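Local atomic coordinates of SusD-like protein BACOVA_02651 (Bacteroides ovatus, PDB entry 5E75), a protein that binds polysaccharide at the cell surface and probably captures xyloglucan before its transport into the periplasm for degradation. Residues P26-A31 with R114-C119; V131-D136 with V513-N518; Q290-A295 with R411-G416; Q213-V218 with L365-A370. All coordinates share one frame; numbering follows the deposited sequence.

In the fold
Interactions 1, 3 and 4 are buried. Interaction 2 lies farther out, its centre about 25 Å from the centre of the chain, and is partly buried. Interactions 1, 3 and 4 have no direct hydrogen bond across their segments and rest on aliphatic groups over tyrosine rings. Interaction 3 adds an amide-guanidinium stack and a bridging water. Interaction 2 also places an aliphatic group over a tyrosine, but adds a carboxylate oxygen with several donors. Interactions 1 and 2 touch through R117 and E135. Interactions 3 and 4 touch where R411 and F415 meet L365, so helices 404-415 and 360-372 join them. Interactions 1 and 3 lie on opposite sides of the chain's centre, their centres about 29 Å apart.

Interaction 1. Residues P26-A31 with R114-C119; sequences PLYNRA and RLMRAC. With EDO (1,2-ethanediol), chain C.
M116 and Y28 cross at about a right angle, with the methionine methyl laid over one face of the tyrosine ring. M116 CE is 3.7 Å from the ring centroid and 24° off the normal, a CH-pi contact. It sits toward the rim, 3.5 Å from Y28 CD2. The M116 chain bends at chi2 (-61°), which turns SD and CE toward the ring. The sulfur stands farther off and oblique, 5.5 Å from the centroid. This is a Met-aromatic contact. It joins helix 103-125 to the 3-10 turn that follows helix 17-24, in the helical N-terminal part of this SusD-family protein. L27 flanks the same methionine lower on its chain: L27 CB lies 4.2 Å from M116 CG. The ring's polar end is held by E112 and the backbone N of A178, both through Y28 OH. L246 of strand 244-248 touches both Y28 and M116. On the same helix, O2 of a 1,2-ethanediol, probably from the crystallisation liquor, donates a 3.0 Å hydrogen bond to C119 O.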
loop_
_atom_site.group_PDB
_atom_site.type_symbol
_atom_site.label_atom_id
_atom_site.label_comp_id
_atom_site.label_asym_id
_atom_site.label_seq_id
_atom_site.Cartn_x
_atom_site.Cartn_y
_atom_site.Cartn_z
ATOM N N PRO A 26 -17.740 6.645 -7.274
ATOM C CA PRO A 26 -17.358 6.687 -5.855
ATOM C C PRO A 26 -16.649 5.423 -5.333
ATOM O O PRO A 26 -16.070 5.465 -4.238
ATOM C CB PRO A 26 -18.694 6.889 -5.130
ATOM C CG PRO A 26 -19.620 7.481 -6.164
ATOM C CD PRO A 26 -19.193 6.854 -7.451
ATOM N N LEU A 27 -16.674 4.324 -6.084
ATOM C CA LEU A 27 -15.865 3.150 -5.725
ATOM C C LEU A 27 -14.371 3.444 -5.677
ATOM O O LEU A 27 -13.607 2.691 -5.078
ATOM C CB LEU A 27 -16.096 2.012 -6.721
ATOM C CG LEU A 27 -17.451 1.312 -6.701
ATOM C CD1 LEU A 27 -17.584 0.406 -7.912
ATOM C CD2 LEU A 27 -17.636 0.511 -5.418
ATOM N N TYR A 28 -13.965 4.532 -6.320
ATOM C CA TYR A 28 -12.560 4.897 -6.394
ATOM C C TYR A 28 -12.161 5.962 -5.381
ATOM O O TYR A 28 -10.991 6.318 -5.316
ATOM C CB TYR A 28 -12.229 5.420 -7.790
ATOM C CG TYR A 28 -12.321 4.392 -8.902
ATOM C CD1 TYR A 28 -13.541 4.064 -9.505
ATOM C CD2 TYR A 28 -11.179 3.782 -9.384
ATOM C CE1 TYR A 28 -13.601 3.130 -10.538
ATOM C CE2 TYR A 28 -11.236 2.850 -10.408
ATOM C CZ TYR A 28 -12.434 2.533 -10.981
ATOM O OH TYR A 28 -12.441 1.594 -11.988
ATOM N N ASN A 29 -13.105 6.496 -4.608
ATOM C CA ASN A 29 -12.756 7.536 -3.634
ATOM C C ASN A 29 -13.582 7.446 -2.357
ATOM O O ASN A 29 -13.093 6.972 -1.343
ATOM C CB ASN A 29 -12.754 8.956 -4.257
ATOM C CG ASN A 29 -13.921 9.228 -5.202
ATOM O OD1 ASN A 29 -15.094 9.056 -4.851
ATOM N ND2 ASN A 29 -13.595 9.723 -6.392
ATOM N N ARG A 30 -14.846 7.860 -2.416
ATOM C CA ARG A 30 -15.708 7.831 -1.250
ATOM C C ARG A 30 -15.677 6.484 -0.516
ATOM O O ARG A 30 -15.641 6.433 0.713
ATOM C CB ARG A 30 -17.140 8.176 -1.684
ATOM C CG ARG A 30 -18.142 8.214 -0.569
ATOM C CD ARG A 30 -19.490 8.706 -1.086
ATOM N NE ARG A 30 -20.452 8.827 0.001
ATOM C CZ ARG A 30 -21.587 9.514 -0.069
ATOM N NH1 ARG A 30 -21.918 10.158 -1.182
ATOM N NH2 ARG A 30 -22.391 9.559 0.986
ATOM N N ALA A 31 -15.701 5.390 -1.268
ATOM C CA ALA A 31 -15.689 4.066 -0.667
ATOM C C ALA A 31 -14.484 3.820 0.243
ATOM O O ALA A 31 -14.619 3.168 1.274
ATOM C CB ALA A 31 -15.734 3.022 -1.745
ATOM N N ARG A 114 -16.620 -5.608 -8.197
ATOM C CA ARG A 114 -16.012 -6.835 -7.705
ATOM C C ARG A 114 -14.488 -6.692 -7.563
ATOM O O ARG A 114 -13.894 -7.256 -6.642
ATOM C CB ARG A 114 -16.386 -8.022 -8.592
ATOM C CG ARG A 114 -17.878 -8.309 -8.539
ATOM C CD ARG A 114 -18.272 -9.608 -9.231
ATOM N NE ARG A 114 -17.810 -10.778 -8.494
ATOM C CZ ARG A 114 -18.128 -12.030 -8.802
ATOM N NH1 ARG A 114 -18.923 -12.286 -9.833
ATOM N NH2 ARG A 114 -17.656 -13.026 -8.067
ATOM N N LEU A 115 -13.855 -5.911 -8.430
ATOM C CA LEU A 115 -12.424 -5.630 -8.276
ATOM C C LEU A 115 -12.154 -4.920 -6.963
ATOM O O LEU A 115 -11.215 -5.269 -6.238
ATOM C CB LEU A 115 -11.920 -4.785 -9.452
ATOM C CG LEU A 115 -10.473 -4.264 -9.389
ATOM C CD1 LEU A 115 -9.496 -5.412 -9.258
ATOM C CD2 LEU A 115 -10.089 -3.397 -10.599
ATOM N N MET A 116 -12.954 -3.911 -6.646
ATOM C CA MET A 116 -12.737 -3.168 -5.413
ATOM C C MET A 116 -13.043 -4.025 -4.201
ATOM O O MET A 116 -12.309 -3.978 -3.208
ATOM C CB MET A 116 -13.545 -1.873 -5.378
ATOM C CG MET A 116 -13.119 -0.871 -6.415
ATOM S SD MET A 116 -11.419 -0.363 -6.197
ATOM C CE MET A 116 -11.285 0.918 -7.435
ATOM N N ARG A 117 -14.094 -4.830 -4.266
ATOM C CA ARG A 117 -14.421 -5.736 -3.176
ATOM C C ARG A 117 -13.272 -6.719 -2.930
ATOM O O ARG A 117 -12.908 -6.994 -1.778
ATOM C CB ARG A 117 -15.721 -6.477 -3.504
ATOM C CG ARG A 117 -16.258 -7.342 -2.370
ATOM C CD ARG A 117 -17.658 -7.842 -2.637
ATOM N NE ARG A 117 -17.725 -8.806 -3.708
ATOM C CZ ARG A 117 -18.868 -9.281 -4.199
ATOM N NH1 ARG A 117 -20.042 -8.878 -3.713
ATOM N NH2 ARG A 117 -18.832 -10.174 -5.164
ATOM N N ALA A 118 -12.681 -7.217 -4.006
ATOM C CA ALA A 118 -11.539 -8.110 -3.907
ATOM C C ALA A 118 -10.362 -7.418 -3.247
ATOM O O ALA A 118 -9.715 -7.984 -2.370
ATOM C CB ALA A 118 -11.137 -8.637 -5.285
ATOM N N CYS A 119 -10.066 -6.196 -3.665
ATOM C CA CYS A 119 -8.980 -5.473 -3.040
ATOM C C CYS A 119 -9.197 -5.244 -1.555
ATOM O O CYS A 119 -8.266 -5.393 -0.762
ATOM C CB CYS A 119 -8.742 -4.136 -3.738
ATOM S SG CYS A 119 -8.047 -4.262 -5.423
HETATM C C1 EDO C . -3.705 -5.480 -3.509
HETATM O O1 EDO C . -2.483 -5.425 -2.780
HETATM C C2 EDO C . -4.787 -4.664 -2.814
HETATM O O2 EDO C . -5.454 -5.435 -1.813
#

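Interaction 2. Residues V131-D136 with V513-N518; sequences VILIED and VPYTFN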
loop_
_atom_site.group_PDB
_atom_site.type_symbol
_atom_site.label_atom_id
_atom_site.label_comp_id
_atom_site.label_asym_id
_atom_site.label_seq_id
_atom_site.Cartn_x
_atom_site.Cartn_y
_atom_site.Cartn_z
ATOM N N VAL A 131 -12.283 -12.898 8.133
ATOM C CA VAL A 131 -13.211 -11.762 8.170
ATOM C C VAL A 131 -14.576 -12.251 7.688
ATOM O O VAL A 131 -14.691 -13.397 7.245
ATOM C CB VAL A 131 -12.722 -10.556 7.311
ATOM C CG1 VAL A 131 -11.500 -9.889 7.953
ATOM C CG2 VAL A 131 -12.427 -10.979 5.888
ATOM N N ILE A 132 -15.609 -11.417 7.789
ATOM C CA ILE A 132 -16.951 -11.803 7.369
ATOM C C ILE A 132 -17.124 -11.522 5.876
ATOM O O ILE A 132 -17.006 -10.368 5.446
ATOM C CB ILE A 132 -18.006 -11.008 8.160
ATOM C CG1 ILE A 132 -17.818 -11.241 9.659
ATOM C CG2 ILE A 132 -19.405 -11.405 7.737
ATOM C CD1 ILE A 132 -18.571 -10.273 10.550
ATOM N N LEU A 133 -17.393 -12.564 5.095
ATOM C CA LEU A 133 -17.664 -12.428 3.666
ATOM C C LEU A 133 -19.128 -12.080 3.437
ATOM O O LEU A 133 -20.021 -12.714 4.013
ATOM C CB LEU A 133 -17.307 -13.734 2.952
ATOM C CG LEU A 133 -15.810 -14.083 2.993
ATOM C CD1 LEU A 133 -15.610 -15.475 2.419
ATOM C CD2 LEU A 133 -14.987 -13.050 2.227
ATOM N N ILE A 134 -19.360 -11.037 2.642
ATOM C CA ILE A 134 -20.701 -10.472 2.444
ATOM C C ILE A 134 -20.943 -10.149 0.985
ATOM O O ILE A 134 -20.222 -9.329 0.401
ATOM C CB ILE A 134 -20.888 -9.124 3.185
ATOM C CG1 ILE A 134 -20.524 -9.239 4.651
ATOM C CG2 ILE A 134 -22.354 -8.642 3.025
ATOM C CD1 ILE A 134 -20.409 -7.906 5.328
ATOM N N GLU A 135 -21.964 -10.776 0.400
ATOM C CA GLU A 135 -22.429 -10.412 -0.937
ATOM C C GLU A 135 -23.801 -9.734 -0.918
ATOM O O GLU A 135 -24.168 -9.092 -1.895
ATOM C CB GLU A 135 -22.533 -11.634 -1.842
ATOM C CG GLU A 135 -21.234 -12.323 -2.144
ATOM C CD GLU A 135 -21.428 -13.565 -2.981
ATOM O OE1 GLU A 135 -21.720 -13.436 -4.193
ATOM O OE2 GLU A 135 -21.309 -14.674 -2.417
ATOM N N ASP A 136 -24.543 -9.900 0.180
ATOM C CA ASP A 136 -25.911 -9.375 0.301
ATOM C C ASP A 136 -25.965 -8.432 1.492
ATOM O O ASP A 136 -25.999 -8.870 2.640
ATOM C CB ASP A 136 -26.896 -10.536 0.504
ATOM C CG ASP A 136 -28.352 -10.090 0.516
ATOM O OD1 ASP A 136 -28.614 -8.879 0.596
ATOM O OD2 ASP A 136 -29.234 -10.972 0.426
ATOM N N VAL A 513 -16.044 -20.028 10.212
ATOM C CA VAL A 513 -16.813 -21.129 9.654
ATOM C C VAL A 513 -16.741 -21.076 8.143
ATOM O O VAL A 513 -16.365 -20.057 7.565
ATOM C CB VAL A 513 -18.278 -21.070 10.101
ATOM C CG1 VAL A 513 -18.360 -20.985 11.630
ATOM C CG2 VAL A 513 -19.012 -19.883 9.472
ATOM N N PRO A 514 -17.084 -22.182 7.479
ATOM C CA PRO A 514 -17.046 -22.154 6.016
ATOM C C PRO A 514 -18.061 -21.198 5.410
ATOM O O PRO A 514 -19.164 -21.049 5.927
ATOM C CB PRO A 514 -17.392 -23.599 5.622
ATOM C CG PRO A 514 -17.116 -24.408 6.853
ATOM C CD PRO A 514 -17.415 -23.519 8.008
ATOM N N TYR A 515 -17.683 -20.585 4.299
ATOM C CA TYR A 515 -18.599 -19.739 3.537
ATOM C C TYR A 515 -19.412 -20.585 2.561
ATOM O O TYR A 515 -18.899 -21.527 1.969
ATOM C CB TYR A 515 -17.812 -18.674 2.764
ATOM C CG TYR A 515 -18.685 -17.641 2.075
ATOM C CD1 TYR A 515 -19.435 -16.734 2.814
ATOM C CD2 TYR A 515 -18.749 -17.559 0.697
ATOM C CE1 TYR A 515 -20.238 -15.783 2.197
ATOM C CE2 TYR A 515 -19.551 -16.604 0.063
ATOM C CZ TYR A 515 -20.286 -15.724 0.821
ATOM O OH TYR A 515 -21.086 -14.775 0.222
ATOM N N THR A 516 -20.685 -20.242 2.398
ATOM C CA THR A 516 -21.495 -20.854 1.354
ATOM C C THR A 516 -21.388 -20.056 0.068
ATOM O O THR A 516 -21.982 -18.984 -0.076
ATOM C CB THR A 516 -22.960 -20.948 1.759
ATOM O OG1 THR A 516 -23.473 -19.634 1.992
ATOM C CG2 THR A 516 -23.084 -21.775 3.001
ATOM N N PHE A 517 -20.603 -20.580 -0.859
ATOM C CA PHE A 517 -20.344 -19.900 -2.117
ATOM C C PHE A 517 -21.551 -19.985 -3.037
ATOM O O PHE A 517 -22.304 -20.961 -3.007
ATOM C CB PHE A 517 -19.076 -20.461 -2.775
ATOM C CG PHE A 517 -17.805 -19.949 -2.149
ATOM C CD1 PHE A 517 -17.192 -20.617 -1.098
ATOM C CD2 PHE A 517 -17.251 -18.771 -2.597
ATOM C CE1 PHE A 517 -16.042 -20.109 -0.514
ATOM C CE2 PHE A 517 -16.122 -18.268 -2.028
ATOM C CZ PHE A 517 -15.513 -18.928 -0.983
ATOM N N ASN A 518 -21.730 -18.940 -3.838
ATOM C CA ASN A 518 -22.820 -18.831 -4.795
ATOM C C ASN A 518 -22.350 -19.075 -6.226
ATOM O O ASN A 518 -23.086 -18.846 -7.188
ATOM C CB ASN A 518 -23.471 -17.450 -4.654
ATOM C CG ASN A 518 -24.124 -17.261 -3.298
ATOM O OD1 ASN A 518 -25.043 -17.994 -2.942
ATOM N ND2 ASN A 518 -23.641 -16.295 -2.525
HETATM O O HOH W 1 -20.035 -16.709 -3.687
#
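E135 OE2 accepts three hydrogen bonds, two from side chains and one from a water. Here the C-terminal tail of this SusD-family protein is tied to the loop between helices 103-125 and 137-142. Y515 OH donates to E135 OE2 at 2.7 Å, on the anti lone pair of that oxygen, away from OE1. The amide N518 ND2 also gives a hydrogen to E135 OE2, at 2.8 Å, with an N-H...O angle of 148°. It meets the oxygen from above the carboxylate plane, while the oxygen lies close to the amide plane of N518. E135 and N518 approach from opposite directions. Three donors on one oxygen would probably help to keep this glutamate charged. Y515 CG stands anti to the backbone N (chi1 -173°), which carries the ring across to L133. L133 CB covers one face of that ring in a CH-pi contact, 4.0 Å from its centroid and offset toward the rim. F517 and L133 both reach helix 151-168, at Q156 and F157 respectively. The bound water donates to E135 OE2 at 2.7 Å and accepts from the backbone N518 N at 2.8 Å.

Interaction 3. Residues Q290-A295 with R411-G416; sequences QQYELA and RRVEFG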
loop_
_atom_site.group_PDB
_atom_site.type_symbol
_atom_site.label_atom_id
_atom_site.label_comp_id
_atom_site.label_asym_id
_atom_site.label_seq_id
_atom_site.Cartn_x
_atom_site.Cartn_y
_atom_site.Cartn_z
ATOM N N GLN A 290 18.370 2.288 5.844
ATOM C CA GLN A 290 19.492 1.414 5.523
ATOM C C GLN A 290 19.183 0.459 4.381
ATOM O O GLN A 290 20.082 -0.170 3.827
ATOM C CB GLN A 290 19.921 0.620 6.758
ATOM C CG GLN A 290 20.585 1.476 7.808
ATOM C CD GLN A 290 20.772 0.753 9.130
ATOM O OE1 GLN A 290 20.089 -0.234 9.415
ATOM N NE2 GLN A 290 21.677 1.270 9.960
ATOM N N GLN A 291 17.912 0.313 4.018
ATOM C CA GLN A 291 17.560 -0.557 2.897
ATOM C C GLN A 291 18.009 0.031 1.564
ATOM O O GLN A 291 18.285 -0.711 0.615
ATOM C CB GLN A 291 16.047 -0.835 2.829
ATOM C CG GLN A 291 15.467 -1.491 4.067
ATOM C CD GLN A 291 16.220 -2.716 4.487
ATOM O OE1 GLN A 291 16.817 -2.760 5.570
ATOM N NE2 GLN A 291 16.222 -3.711 3.642
ATOM N N TYR A 292 18.061 1.353 1.457
ATOM C CA TYR A 292 18.498 1.959 0.207
ATOM C C TYR A 292 19.989 1.729 0.006
ATOM O O TYR A 292 20.816 2.129 0.825
ATOM C CB TYR A 292 18.192 3.459 0.174
ATOM C CG TYR A 292 16.722 3.763 0.359
ATOM C CD1 TYR A 292 15.823 3.666 -0.698
ATOM C CD2 TYR A 292 16.231 4.119 1.607
ATOM C CE1 TYR A 292 14.460 3.914 -0.517
ATOM C CE2 TYR A 292 14.872 4.363 1.800
ATOM C CZ TYR A 292 14.004 4.269 0.735
ATOM O OH TYR A 292 12.661 4.508 0.937
ATOM N N GLU A 293 20.327 1.097 -1.104
ATOM C CA GLU A 293 21.729 0.963 -1.480
ATOM C C GLU A 293 22.304 2.348 -1.716
ATOM O O GLU A 293 21.585 3.291 -2.024
ATOM C CB GLU A 293 21.835 0.075 -2.718
ATOM C CG GLU A 293 21.376 -1.360 -2.405
ATOM C CD GLU A 293 21.271 -2.273 -3.609
ATOM O OE1 GLU A 293 21.977 -2.046 -4.602
ATOM O OE2 GLU A 293 20.461 -3.230 -3.554
ATOM N N LEU A 294 23.611 2.484 -1.539
ATOM C CA LEU A 294 24.267 3.782 -1.638
ATOM C C LEU A 294 23.946 4.494 -2.949
ATOM O O LEU A 294 23.704 5.705 -2.947
ATOM C CB LEU A 294 25.775 3.624 -1.477
ATOM C CG LEU A 294 26.615 4.903 -1.503
ATOM C CD1 LEU A 294 26.140 5.930 -0.489
ATOM C CD2 LEU A 294 28.057 4.503 -1.235
ATOM N N ALA A 295 23.888 3.738 -4.042
ATOM C CA ALA A 295 23.611 4.292 -5.351
ATOM C C ALA A 295 22.140 4.646 -5.552
ATOM O O ALA A 295 21.821 5.360 -6.492
ATOM C CB ALA A 295 24.058 3.324 -6.430
ATOM N N ARG A 411 11.430 -4.732 -2.791
ATOM C CA ARG A 411 10.066 -4.275 -2.589
ATOM C C ARG A 411 10.004 -3.161 -1.548
ATOM O O ARG A 411 9.287 -2.175 -1.740
ATOM C CB ARG A 411 9.146 -5.436 -2.211
ATOM C CG ARG A 411 8.882 -6.388 -3.362
ATOM C CD ARG A 411 7.860 -7.453 -2.989
ATOM N NE ARG A 411 6.536 -6.873 -2.861
ATOM C CZ ARG A 411 5.673 -6.704 -3.857
ATOM N NH1 ARG A 411 5.906 -7.160 -5.073
ATOM N NH2 ARG A 411 4.503 -6.115 -3.625
ATOM N N ARG A 412 10.729 -3.288 -0.445
ATOM C CA ARG A 412 10.701 -2.239 0.567
ATOM C C ARG A 412 11.091 -0.890 -0.019
ATOM O O ARG A 412 10.414 0.117 0.244
ATOM C CB ARG A 412 11.593 -2.589 1.766
ATOM C CG ARG A 412 11.041 -3.705 2.635
ATOM C CD ARG A 412 11.837 -3.933 3.911
ATOM N NE ARG A 412 11.710 -2.785 4.808
ATOM C CZ ARG A 412 12.468 -2.563 5.883
ATOM N NH1 ARG A 412 13.441 -3.402 6.240
ATOM N NH2 ARG A 412 12.267 -1.462 6.599
ATOM N N VAL A 413 12.179 -0.848 -0.800
ATOM C CA VAL A 413 12.648 0.408 -1.349
ATOM C C VAL A 413 11.802 0.900 -2.527
ATOM O O VAL A 413 11.663 2.101 -2.717
ATOM C CB VAL A 413 14.169 0.407 -1.735
ATOM C CG1 VAL A 413 15.062 0.155 -0.530
ATOM C CG2 VAL A 413 14.489 -0.593 -2.785
ATOM N N GLU A 414 11.224 0.002 -3.301
ATOM C CA GLU A 414 10.351 0.429 -4.384
ATOM C C GLU A 414 9.066 1.039 -3.835
ATOM O O GLU A 414 8.557 2.014 -4.405
ATOM C CB GLU A 414 10.049 -0.743 -5.315
ATOM C CG GLU A 414 9.210 -0.380 -6.537
ATOM C CD GLU A 414 9.863 0.589 -7.488
ATOM O OE1 GLU A 414 11.114 0.717 -7.491
ATOM O OE2 GLU A 414 9.117 1.220 -8.274
ATOM N N PHE A 415 8.564 0.505 -2.721
ATOM C CA PHE A 415 7.208 0.850 -2.253
ATOM C C PHE A 415 7.159 1.570 -0.907
ATOM O O PHE A 415 6.098 1.684 -0.299
ATOM C CB PHE A 415 6.276 -0.376 -2.262
ATOM C CG PHE A 415 6.137 -0.971 -3.611
ATOM C CD1 PHE A 415 5.471 -0.274 -4.601
ATOM C CD2 PHE A 415 6.700 -2.184 -3.916
ATOM C CE1 PHE A 415 5.399 -0.789 -5.879
ATOM C CE2 PHE A 415 6.607 -2.712 -5.174
ATOM C CZ PHE A 415 5.962 -2.012 -6.150
ATOM N N GLY A 416 8.292 2.084 -0.444
ATOM C CA GLY A 416 8.312 2.822 0.807
ATOM C C GLY A 416 7.318 3.969 0.817
ATOM O O GLY A 416 7.200 4.709 -0.163
HETATM O O HOH W 2 10.906 3.945 -0.950
#
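Q291 meets both V413 and R412 along its length. Its CB rests 3.6 Å from V413 CG1. The chain then bends at chi2 (-51°), and Q291 CG lies over one face of the R412 guanidinium, 3.7 Å from R412 CZ. At the tip the amide plane stacks on the guanidinium, with 15° between them, and Q291 CD is 3.4 Å from R412 NH1. Salt bridging to D287 and a hydrogen bond to Y439 hold the guanidinium from outside the two segments. V413 CG1 also covers a face of the Y292 ring, 4.0 Å from the centroid, a CH-pi contact. Beyond the ring, a water in its plane lies 2.6 Å from Y292 OH and donates to V413 O at 2.7 Å. This water links the hydroxyl to a backbone carbonyl near the end of helix 404-415. An amide-on-guanidinium stack, Q291 on R412, thus sits beside a CH-pi contact, V413 on Y292, and together they join helix 286-291 and the residues that follow it to helix 404-415 in the SusD fold.

Interaction 4. Residues Q213-V218 with L365-A370; sequences QYASDV and LTYAEA
Y367 meets A215 and S216 with different parts of its side chain. At its base, Y367 CB is 3.7 Å from A215 CB. At its far end, S216 CB lies over one face of the ring, 3.5 Å from Y367 CZ. That methylene is 4.0 Å from the ring centroid and 29° off the normal, a CH-pi contact. S216 CA sits over the ring centre on that face, so the backbone of helix 205-221 helps to cover the tyrosine. A chi1 of -175° sets Y367 CG opposite its own backbone N and carries the ring across to S216. The small A215 lets the two helices come close: A215 CA and Y367 CA are 5.3 Å apart.

S216 OG is turned back to its own helix, where it is hydrogen-bonded to R212 O one turn earlier. This leaves the methylene to meet the ring. R212 also reaches across with its guanidinium, through NH1, to A370 O. R382 of helix 382-393 touches Y367, and A215 touches V363 one turn before Y367. The contact is a helix-helix packing in which a tyrosine of helix 360-372 is laid against an alanine and a serine of helix 205-221, within the helical SusD fold, whose family belongs to the TPR clan.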
loop_
_atom_site.group_PDB
_atom_site.type_symbol
_atom_site.label_atom_id
_atom_site.label_comp_id
_atom_site.label_asym_id
_atom_site.label_seq_id
_atom_site.Cartn_x
_atom_site.Cartn_y
_atom_site.Cartn_z
ATOM N N GLN A 213 1.587 -16.945 -14.816
ATOM C CA GLN A 213 0.780 -16.742 -16.005
ATOM C C GLN A 213 0.121 -15.362 -16.025
ATOM O O GLN A 213 0.179 -14.662 -17.029
ATOM C CB GLN A 213 -0.270 -17.838 -16.117
ATOM C CG GLN A 213 0.300 -19.186 -16.510
ATOM C CD GLN A 213 -0.783 -20.235 -16.633
ATOM O OE1 GLN A 213 -0.988 -21.042 -15.728
ATOM N NE2 GLN A 213 -1.496 -20.216 -17.749
ATOM N N TYR A 214 -0.501 -14.964 -14.914
ATOM C CA TYR A 214 -1.144 -13.658 -14.869
ATOM C C TYR A 214 -0.124 -12.513 -14.895
ATOM O O TYR A 214 -0.322 -11.527 -15.600
ATOM C CB TYR A 214 -2.081 -13.553 -13.654
ATOM C CG TYR A 214 -3.357 -14.325 -13.872
ATOM C CD1 TYR A 214 -4.342 -13.829 -14.699
ATOM C CD2 TYR A 214 -3.565 -15.559 -13.277
ATOM C CE1 TYR A 214 -5.507 -14.536 -14.931
ATOM C CE2 TYR A 214 -4.724 -16.281 -13.508
ATOM C CZ TYR A 214 -5.695 -15.761 -14.325
ATOM O OH TYR A 214 -6.853 -16.492 -14.539
ATOM N N ALA A 215 0.951 -12.630 -14.120
ATOM C CA ALA A 215 1.920 -11.550 -14.075
ATOM C C ALA A 215 2.655 -11.416 -15.416
ATOM O O ALA A 215 2.866 -10.314 -15.900
ATOM C CB ALA A 215 2.916 -11.749 -12.931
ATOM N N SER A 216 3.022 -12.542 -16.028
ATOM C CA SER A 216 3.748 -12.485 -17.298
ATOM C C SER A 216 2.888 -11.854 -18.384
ATOM O O SER A 216 3.376 -11.093 -19.204
ATOM C CB SER A 216 4.241 -13.862 -17.738
ATOM O OG SER A 216 3.182 -14.730 -18.014
ATOM N N ASP A 217 1.587 -12.153 -18.370
ATOM C CA ASP A 217 0.673 -11.565 -19.352
ATOM C C ASP A 217 0.720 -10.026 -19.240
ATOM O O ASP A 217 0.899 -9.315 -20.227
ATOM C CB ASP A 217 -0.732 -12.132 -19.119
ATOM C CG ASP A 217 -1.721 -11.761 -20.203
ATOM O OD1 ASP A 217 -1.315 -11.387 -21.321
ATOM O OD2 ASP A 217 -2.930 -11.871 -19.912
ATOM N N VAL A 218 0.607 -9.505 -18.019
ATOM C CA VAL A 218 0.684 -8.062 -17.820
ATOM C C VAL A 218 2.041 -7.499 -18.255
ATOM O O VAL A 218 2.117 -6.516 -18.995
ATOM C CB VAL A 218 0.411 -7.687 -16.352
ATOM C CG1 VAL A 218 0.539 -6.187 -16.136
ATOM C CG2 VAL A 218 -0.983 -8.158 -15.923
ATOM N N LEU A 365 7.890 -7.134 -9.928
ATOM C CA LEU A 365 8.519 -7.808 -8.805
ATOM C C LEU A 365 7.772 -9.075 -8.393
ATOM O O LEU A 365 8.385 -10.058 -7.983
ATOM C CB LEU A 365 8.685 -6.855 -7.602
ATOM C CG LEU A 365 9.624 -5.676 -7.835
ATOM C CD1 LEU A 365 9.614 -4.747 -6.645
ATOM C CD2 LEU A 365 11.021 -6.119 -8.106
ATOM N N THR A 366 6.447 -9.054 -8.515
ATOM C CA THR A 366 5.628 -10.249 -8.255
ATOM C C THR A 366 5.963 -11.373 -9.228
ATOM O O THR A 366 6.102 -12.532 -8.834
ATOM C CB THR A 366 4.118 -9.899 -8.323
ATOM O OG1 THR A 366 3.811 -9.007 -7.247
ATOM C CG2 THR A 366 3.203 -11.118 -8.193
ATOM N N TYR A 367 6.124 -11.032 -10.496
ATOM C CA TYR A 367 6.513 -12.023 -11.486
ATOM C C TYR A 367 7.872 -12.638 -11.115
ATOM O O TYR A 367 8.038 -13.863 -11.131
ATOM C CB TYR A 367 6.567 -11.365 -12.869
ATOM C CG TYR A 367 6.853 -12.290 -14.039
ATOM C CD1 TYR A 367 6.565 -13.646 -13.984
ATOM C CD2 TYR A 367 7.396 -11.784 -15.204
ATOM C CE1 TYR A 367 6.830 -14.484 -15.062
ATOM C CE2 TYR A 367 7.667 -12.613 -16.285
ATOM C CZ TYR A 367 7.379 -13.958 -16.204
ATOM O OH TYR A 367 7.657 -14.776 -17.282
ATOM N N ALA A 368 8.839 -11.798 -10.747
ATOM C CA ALA A 368 10.148 -12.294 -10.358
ATOM C C ALA A 368 10.056 -13.270 -9.192
ATOM O O ALA A 368 10.688 -14.333 -9.191
ATOM C CB ALA A 368 11.087 -11.135 -10.003
ATOM N N GLU A 369 9.270 -12.922 -8.179
ATOM C CA GLU A 369 9.155 -13.757 -6.991
ATOM C C GLU A 369 8.469 -15.078 -7.333
ATOM O O GLU A 369 8.819 -16.142 -6.802
ATOM C CB GLU A 369 8.410 -13.005 -5.866
ATOM C CG GLU A 369 8.376 -13.724 -4.537
ATOM C CD GLU A 369 7.766 -12.902 -3.399
ATOM O OE1 GLU A 369 7.568 -11.686 -3.566
ATOM O OE2 GLU A 369 7.528 -13.486 -2.322
ATOM N N ALA A 370 7.481 -15.027 -8.225
ATOM C CA ALA A 370 6.797 -16.250 -8.641
ATOM C C ALA A 370 7.707 -17.148 -9.489
ATOM O O ALA A 370 7.562 -18.374 -9.446
ATOM C CB ALA A 370 5.510 -15.928 -9.383
#